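Local coordinates for protein transcriptional activator, putative (Pyrococcus furiosus, PDB 1RTW) that is of unconfirmed function but belongs to the TENA/THI-4/PQQC family of all-helical proteins, and carries the name of a putative transcriptional activator, at residues 51-54 / 55-59; 106-109 / 110-114; 134-137 / 138-141. All coordinates share one frame; numbering follows the deposited sequence.

Contact 1 of 3, residues 51-54 / 55-59; sequences LRFM and ALLMA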
loop_
_atom_site.group_PDB
_atom_site.type_symbol
_atom_site.label_atom_id
_atom_site.label_comp_id
_atom_site.label_asym_id
_atom_site.label_seq_id
_atom_site.Cartn_x
_atom_site.Cartn_y
_atom_site.Cartn_z
ATOM N N LEU B 51 -7.694 7.797 11.593
ATOM C CA LEU B 51 -8.450 8.230 10.431
ATOM C C LEU B 51 -7.781 7.655 9.172
ATOM O O LEU B 51 -8.455 7.161 8.278
ATOM C CB LEU B 51 -8.442 9.757 10.370
ATOM C CG LEU B 51 -9.728 10.561 10.563
ATOM C CD1 LEU B 51 -10.746 9.806 11.347
ATOM C CD2 LEU B 51 -9.379 11.876 11.229
ATOM N N ARG B 52 -6.455 7.756 9.116
ATOM C CA ARG B 52 -5.662 7.235 8.007
ATOM C C ARG B 52 -5.834 5.719 7.930
ATOM O O ARG B 52 -5.895 5.144 6.847
ATOM C CB ARG B 52 -4.176 7.563 8.222
ATOM C CG ARG B 52 -3.834 9.029 8.121
ATOM C CD ARG B 52 -2.339 9.250 7.989
ATOM N NE ARG B 52 -2.029 10.645 7.677
ATOM C CZ ARG B 52 -1.694 11.552 8.589
ATOM N NH1 ARG B 52 -1.622 11.201 9.865
ATOM N NH2 ARG B 52 -1.433 12.809 8.240
ATOM N N PHE B 53 -5.900 5.084 9.094
ATOM C CA PHE B 53 -6.071 3.636 9.208
ATOM C C PHE B 53 -7.407 3.217 8.589
ATOM O O PHE B 53 -7.494 2.224 7.872
ATOM C CB PHE B 53 -6.016 3.249 10.689
ATOM C CG PHE B 53 -6.631 1.922 11.003
ATOM C CD1 PHE B 53 -5.925 0.743 10.769
ATOM C CD2 PHE B 53 -7.893 1.848 11.587
ATOM C CE1 PHE B 53 -6.458 -0.488 11.113
ATOM C CE2 PHE B 53 -8.439 0.612 11.937
ATOM C CZ PHE B 53 -7.713 -0.563 11.698
HETATM N N MSE B 54 -8.446 3.988 8.890
HETATM C CA MSE B 54 -9.778 3.741 8.368
HETATM C C MSE B 54 -9.841 3.985 6.866
HETATM O O MSE B 54 -10.605 3.335 6.158
HETATM C CB MSE B 54 -10.789 4.654 9.062
HETATM C CG MSE B 54 -10.972 4.399 10.537
HETATM SE SE MSE B 54 -12.018 5.799 11.345
HETATM C CE MSE B 54 -13.741 5.247 10.666
ATOM N N ALA B 55 -9.057 4.942 6.386
ATOM C CA ALA B 55 -9.044 5.260 4.972
ATOM C C ALA B 55 -8.359 4.109 4.213
ATOM O O ALA B 55 -8.744 3.750 3.112
ATOM C CB ALA B 55 -8.340 6.587 4.752
ATOM N N LEU B 56 -7.351 3.510 4.828
ATOM C CA LEU B 56 -6.669 2.388 4.219
ATOM C C LEU B 56 -7.635 1.214 4.098
ATOM O O LEU B 56 -7.653 0.529 3.075
ATOM C CB LEU B 56 -5.464 2.013 5.051
ATOM C CG LEU B 56 -4.310 2.975 4.807
ATOM C CD1 LEU B 56 -3.185 2.668 5.762
ATOM C CD2 LEU B 56 -3.834 2.848 3.378
ATOM N N LEU B 57 -8.464 1.014 5.124
ATOM C CA LEU B 57 -9.447 -0.055 5.117
ATOM C C LEU B 57 -10.494 0.230 4.043
ATOM O O LEU B 57 -10.875 -0.663 3.288
ATOM C CB LEU B 57 -10.133 -0.175 6.479
ATOM C CG LEU B 57 -9.308 -0.749 7.622
ATOM C CD1 LEU B 57 -10.128 -0.742 8.908
ATOM C CD2 LEU B 57 -8.859 -2.161 7.279
HETATM N N MSE B 58 -10.909 1.494 3.945
HETATM C CA MSE B 58 -11.908 1.898 2.956
HETATM C C MSE B 58 -11.506 1.501 1.537
HETATM O O MSE B 58 -12.306 0.945 0.784
HETATM C CB MSE B 58 -12.173 3.411 3.021
HETATM C CG MSE B 58 -13.091 3.910 1.919
HETATM SE SE MSE B 58 -13.762 5.726 2.205
HETATM C CE MSE B 58 -15.245 5.674 0.961
ATOM N N ALA B 59 -10.254 1.760 1.194
ATOM C CA ALA B 59 -9.741 1.443 -0.127
ATOM C C ALA B 59 -9.827 -0.043 -0.492
ATOM O O ALA B 59 -9.940 -0.388 -1.666
ATOM C CB ALA B 59 -8.316 1.920 -0.231
#
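F53 and L57 touch one helical turn apart, an i to i+4 pair on helix 33-60 of the all-helical TENA/THI-4/PQQC fold. The apolar contact is a CH-pi one: L57 CD1 lies 4.1 Å from the centroid of the F53 ring, 30° off its normal and so off-centre. The methyl sits nearest the CE2-CZ side of the F53 ring, 3.7 Å from L57 CD1 to either atom. With CG anti to the backbone N (chi1 160°), the F53 ring stands beside its own carbonyl carbon and leans along the helix toward L57. L109 and A113 of helix 100-115 and L125 of helix 118-142 pack on the same phenyl group, while M54, a selenomethionine, turns to S72 and I76 of helix 66-89.

The polar contacts are those of the backbone. Four successive amides, A55 to M58, each bond to the carbonyl four residues earlier, that of L56 N to R52 O measuring 3.0 Å. The guanidinium of R52 reaches out to other partners: its NH1 bonds to N49 OD1, and its NH2 makes a salt bridge to D63 of the second subunit and a hydrogen bond to the A61 carbonyl there. L56 rests against the R52 carbonyl, its CG 3.4 Å from R52 O. The last of the four amide bonds is also the shortest, M58 N to M54 O at 2.9 Å.

Contact 2 of 3, residues 106-109 / 110-114; sequences VNYL and LSVAS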
loop_
_atom_site.group_PDB
_atom_site.type_symbol
_atom_site.label_atom_id
_atom_site.label_comp_id
_atom_site.label_asym_id
_atom_site.label_seq_id
_atom_site.Cartn_x
_atom_site.Cartn_y
_atom_site.Cartn_z
ATOM N N VAL B 106 0.117 3.295 16.631
ATOM C CA VAL B 106 -0.218 3.840 15.318
ATOM C C VAL B 106 0.416 3.034 14.191
ATOM O O VAL B 106 -0.272 2.604 13.264
ATOM C CB VAL B 106 0.225 5.325 15.204
ATOM C CG1 VAL B 106 0.287 5.780 13.726
ATOM C CG2 VAL B 106 -0.730 6.201 15.994
ATOM N N ASN B 107 1.720 2.797 14.297
ATOM C CA ASN B 107 2.448 2.063 13.268
ATOM C C ASN B 107 1.977 0.633 13.087
ATOM O O ASN B 107 1.988 0.111 11.976
ATOM C CB ASN B 107 3.951 2.149 13.517
ATOM C CG ASN B 107 4.478 3.566 13.358
ATOM O OD1 ASN B 107 3.853 4.401 12.691
ATOM N ND2 ASN B 107 5.622 3.846 13.959
ATOM N N TYR B 108 1.515 0.017 14.168
ATOM C CA TYR B 108 0.987 -1.336 14.076
ATOM C C TYR B 108 -0.326 -1.310 13.282
ATOM O O TYR B 108 -0.530 -2.137 12.383
ATOM C CB TYR B 108 0.750 -1.930 15.465
ATOM C CG TYR B 108 0.027 -3.260 15.423
ATOM C CD1 TYR B 108 0.666 -4.416 14.950
ATOM C CD2 TYR B 108 -1.299 -3.355 15.809
ATOM C CE1 TYR B 108 -0.010 -5.627 14.864
ATOM C CE2 TYR B 108 -1.988 -4.560 15.728
ATOM C CZ TYR B 108 -1.342 -5.690 15.250
ATOM O OH TYR B 108 -2.042 -6.874 15.127
ATOM N N LEU B 109 -1.187 -0.334 13.571
ATOM C CA LEU B 109 -2.473 -0.238 12.875
ATOM C C LEU B 109 -2.281 0.010 11.395
ATOM O O LEU B 109 -2.953 -0.607 10.574
ATOM C CB LEU B 109 -3.378 0.831 13.475
ATOM C CG LEU B 109 -4.061 0.509 14.810
ATOM C CD1 LEU B 109 -5.014 1.668 15.182
ATOM C CD2 LEU B 109 -4.854 -0.809 14.679
ATOM N N LEU B 110 -1.370 0.907 11.047
ATOM C CA LEU B 110 -1.097 1.175 9.643
ATOM C C LEU B 110 -0.512 -0.071 8.935
ATOM O O LEU B 110 -0.790 -0.308 7.753
ATOM C CB LEU B 110 -0.164 2.387 9.509
ATOM C CG LEU B 110 -0.762 3.691 10.037
ATOM C CD1 LEU B 110 0.251 4.813 9.845
ATOM C CD2 LEU B 110 -2.060 3.995 9.312
ATOM N N SER B 111 0.267 -0.880 9.659
ATOM C CA SER B 111 0.833 -2.096 9.064
ATOM C C SER B 111 -0.261 -3.118 8.826
ATOM O O SER B 111 -0.273 -3.787 7.798
ATOM C CB SER B 111 1.927 -2.700 9.939
ATOM O OG SER B 111 3.076 -1.880 9.894
ATOM N N VAL B 112 -1.183 -3.240 9.779
ATOM C CA VAL B 112 -2.291 -4.169 9.613
ATOM C C VAL B 112 -3.200 -3.743 8.458
ATOM O O VAL B 112 -3.663 -4.574 7.674
ATOM C CB VAL B 112 -3.119 -4.290 10.891
ATOM C CG1 VAL B 112 -4.385 -5.087 10.630
ATOM C CG2 VAL B 112 -2.294 -4.959 11.977
ATOM N N ALA B 113 -3.439 -2.444 8.341
ATOM C CA ALA B 113 -4.302 -1.940 7.288
ATOM C C ALA B 113 -3.652 -2.062 5.911
ATOM O O ALA B 113 -4.332 -2.312 4.926
ATOM C CB ALA B 113 -4.689 -0.495 7.573
ATOM N N SER B 114 -2.336 -1.913 5.855
ATOM C CA SER B 114 -1.601 -1.997 4.596
ATOM C C SER B 114 -1.264 -3.399 4.097
ATOM O O SER B 114 -1.374 -3.675 2.904
ATOM C CB SER B 114 -0.289 -1.218 4.700
ATOM O OG SER B 114 -0.525 0.168 4.859
#
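One face of the Y108 ring carries the CG2 methyl of V112, which lies 3.5 Å above the plane and is offset toward the rim. This is a CH-pi contact over the face, 3.8 Å from V112 CG2 to the Y108 ring centroid and 22° off the normal. The methyl is closest to the phenol end, 3.5 Å from Y108 CZ. V112 CG2 stands beside its own backbone N, which turns it back along the helix to the ring one turn earlier. V190, E193 and V194 of helix 181-201 also meet the Y108 side chain, as does N107 of the third subunit.

On another side of helix 100-115, V106 and L110 run side by side and point the same way, CG1 of V106 4.0 Å from CD1 of L110.

Two serines fold back on the backbone. With OG beside its own backbone N (chi1 -71°), S111 brings that hydroxyl within 3.1 Å of N107 O and donates to it, while S111 N bonds to the same oxygen from the opposite face of its plane. S114 repeats this on L110 O, where S114 OG makes a 2.9 Å bond. Each serine hydroxyl thus spends its proton on a helix carbonyl. N107, L110 and S111 pack against the third subunit, so this chemistry implies an interface that sets L110 beside N107 and S111, the serine hydroxyl being already bonded within its own helix.

Contact 3 of 3, residues 134-137 / 138-141; sequences EAWK and WVRE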
loop_
_atom_site.group_PDB
_atom_site.type_symbol
_atom_site.label_atom_id
_atom_site.label_comp_id
_atom_site.label_asym_id
_atom_site.label_seq_id
_atom_site.Cartn_x
_atom_site.Cartn_y
_atom_site.Cartn_z
ATOM N N GLU B 134 -16.538 1.216 25.778
ATOM C CA GLU B 134 -16.633 0.632 27.114
ATOM C C GLU B 134 -15.962 1.472 28.203
ATOM O O GLU B 134 -16.558 1.717 29.256
ATOM C CB GLU B 134 -16.057 -0.786 27.119
ATOM C CG GLU B 134 -16.878 -1.792 26.322
ATOM C CD GLU B 134 -18.304 -1.924 26.822
ATOM O OE1 GLU B 134 -18.516 -1.894 28.053
ATOM O OE2 GLU B 134 -19.219 -2.059 25.985
ATOM N N ALA B 135 -14.741 1.937 27.935
ATOM C CA ALA B 135 -13.983 2.738 28.898
ATOM C C ALA B 135 -14.690 4.022 29.287
ATOM O O ALA B 135 -14.838 4.326 30.468
ATOM C CB ALA B 135 -12.604 3.051 28.351
ATOM N N TRP B 136 -15.130 4.772 28.285
ATOM C CA TRP B 136 -15.815 6.024 28.530
ATOM C C TRP B 136 -17.226 5.797 29.065
ATOM O O TRP B 136 -17.786 6.659 29.737
ATOM C CB TRP B 136 -15.785 6.892 27.273
ATOM C CG TRP B 136 -14.381 7.313 26.967
ATOM C CD1 TRP B 136 -13.534 6.753 26.046
ATOM C CD2 TRP B 136 -13.617 8.308 27.656
ATOM N NE1 TRP B 136 -12.297 7.333 26.127
ATOM C CE2 TRP B 136 -12.317 8.286 27.099
ATOM C CE3 TRP B 136 -13.905 9.211 28.683
ATOM C CZ2 TRP B 136 -11.303 9.136 27.554
ATOM C CZ3 TRP B 136 -12.894 10.052 29.131
ATOM C CH2 TRP B 136 -11.611 10.010 28.561
ATOM N N LYS B 137 -17.776 4.616 28.807
ATOM C CA LYS B 137 -19.103 4.282 29.311
ATOM C C LYS B 137 -18.928 4.053 30.815
ATOM O O LYS B 137 -19.745 4.503 31.620
ATOM C CB LYS B 137 -19.640 3.021 28.630
ATOM C CG LYS B 137 -21.152 2.885 28.679
ATOM C CD LYS B 137 -21.665 1.858 27.676
ATOM C CE LYS B 137 -21.116 0.464 27.950
ATOM N NZ LYS B 137 -21.607 -0.533 26.956
ATOM N N TRP B 138 -17.827 3.396 31.182
ATOM C CA TRP B 138 -17.522 3.140 32.580
ATOM C C TRP B 138 -17.394 4.474 33.302
ATOM O O TRP B 138 -17.916 4.649 34.401
ATOM C CB TRP B 138 -16.212 2.368 32.726
ATOM C CG TRP B 138 -15.930 1.963 34.158
ATOM C CD1 TRP B 138 -16.261 0.781 34.751
ATOM C CD2 TRP B 138 -15.307 2.759 35.176
ATOM N NE1 TRP B 138 -15.892 0.791 36.074
ATOM C CE2 TRP B 138 -15.307 1.991 36.361
ATOM C CE3 TRP B 138 -14.758 4.046 35.202
ATOM C CZ2 TRP B 138 -14.767 2.470 37.565
ATOM C CZ3 TRP B 138 -14.223 4.522 36.401
ATOM C CH2 TRP B 138 -14.237 3.732 37.567
ATOM N N VAL B 139 -16.682 5.407 32.679
ATOM C CA VAL B 139 -16.488 6.724 33.258
ATOM C C VAL B 139 -17.813 7.455 33.475
ATOM O O VAL B 139 -18.039 8.018 34.542
ATOM C CB VAL B 139 -15.535 7.578 32.402
ATOM C CG1 VAL B 139 -15.501 9.002 32.913
ATOM C CG2 VAL B 139 -14.135 6.993 32.448
ATOM N N ARG B 140 -18.701 7.422 32.483
ATOM C CA ARG B 140 -19.992 8.094 32.608
ATOM C C ARG B 140 -20.815 7.499 33.749
ATOM O O ARG B 140 -21.534 8.216 34.450
ATOM C CB ARG B 140 -20.795 7.990 31.309
ATOM C CG ARG B 140 -22.151 8.697 31.375
ATOM C CD ARG B 140 -23.028 8.378 30.170
ATOM N NE ARG B 140 -23.254 6.939 30.017
ATOM C CZ ARG B 140 -23.727 6.363 28.915
ATOM N NH1 ARG B 140 -24.034 7.098 27.853
ATOM N NH2 ARG B 140 -23.888 5.047 28.868
ATOM N N GLU B 141 -20.651 6.198 33.956
ATOM C CA GLU B 141 -21.378 5.462 34.976
ATOM C C GLU B 141 -20.779 5.487 36.374
ATOM O O GLU B 141 -21.387 4.984 37.313
ATOM C CB GLU B 141 -21.581 4.023 34.513
ATOM C CG GLU B 141 -22.459 3.931 33.269
ATOM C CD GLU B 141 -22.418 2.573 32.583
ATOM O OE1 GLU B 141 -21.685 1.668 33.042
ATOM O OE2 GLU B 141 -23.125 2.412 31.565
#
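W138 N bonds to E134 O at 2.9 Å, the shortest of four i to i+4 backbone bonds that tie this stretch of helix 118-142 together. The carboxylate of E134 is gripped twice: K137 NZ stands 3.0 Å from E134 OE2, a salt bridge that meets the oxygen from above the carboxylate plane, and K130 pairs with the same oxygen. A bend in the K137 chain at chi3 (61°) turns its amine back to E134.

The aliphatic part of that lysine touches two later residues. K137 CG lies 3.5 Å from R140 NH2, the two side chains crossing at an angle, and 3.5 Å from E141 OE2, where lysine and glutamate run alongside each other. E141 OE2 is in plane at the edge of the R140 guanidinium, but the salt bridge is long, with 3.8 Å to R140 NH2.

On the buried side V139 CG2 approaches W136 CE3 only loosely, at 4.4 Å. The W136 indole meets Y132 edge-to-face and also the ring of W156, while V139 packs on L23 and I153. Charged groups along one side and aromatic and apolar ones along another are the mark of an amphipathic helix packed in a helical bundle, here against helices 21-28 and 150-157.

Overall arrangement
All three contacts are short stretches of about two turns within longer helices, but their surroundings differ. Contacts 1 and 2 are buried and neighbours, their centres about 10 Å apart: F53 and L56 of helix 33-60 pack on L109 and A113 of helix 100-115. Contact 3 sits on the opposite side of the chain's centre, its centre about 27 Å from the centre of either, and is partly exposed. Both buried stretches pair an aromatic ring with an aliphatic methyl, and each faces a different neighbouring subunit, the second for contact 1 and the third for contact 2. Contact 3 touches no other chain and adds charged side-chain pairs, one of them long, to its backbone bonds. Helix 118-142, which carries it, also reaches contacts 1 and 2 through A124.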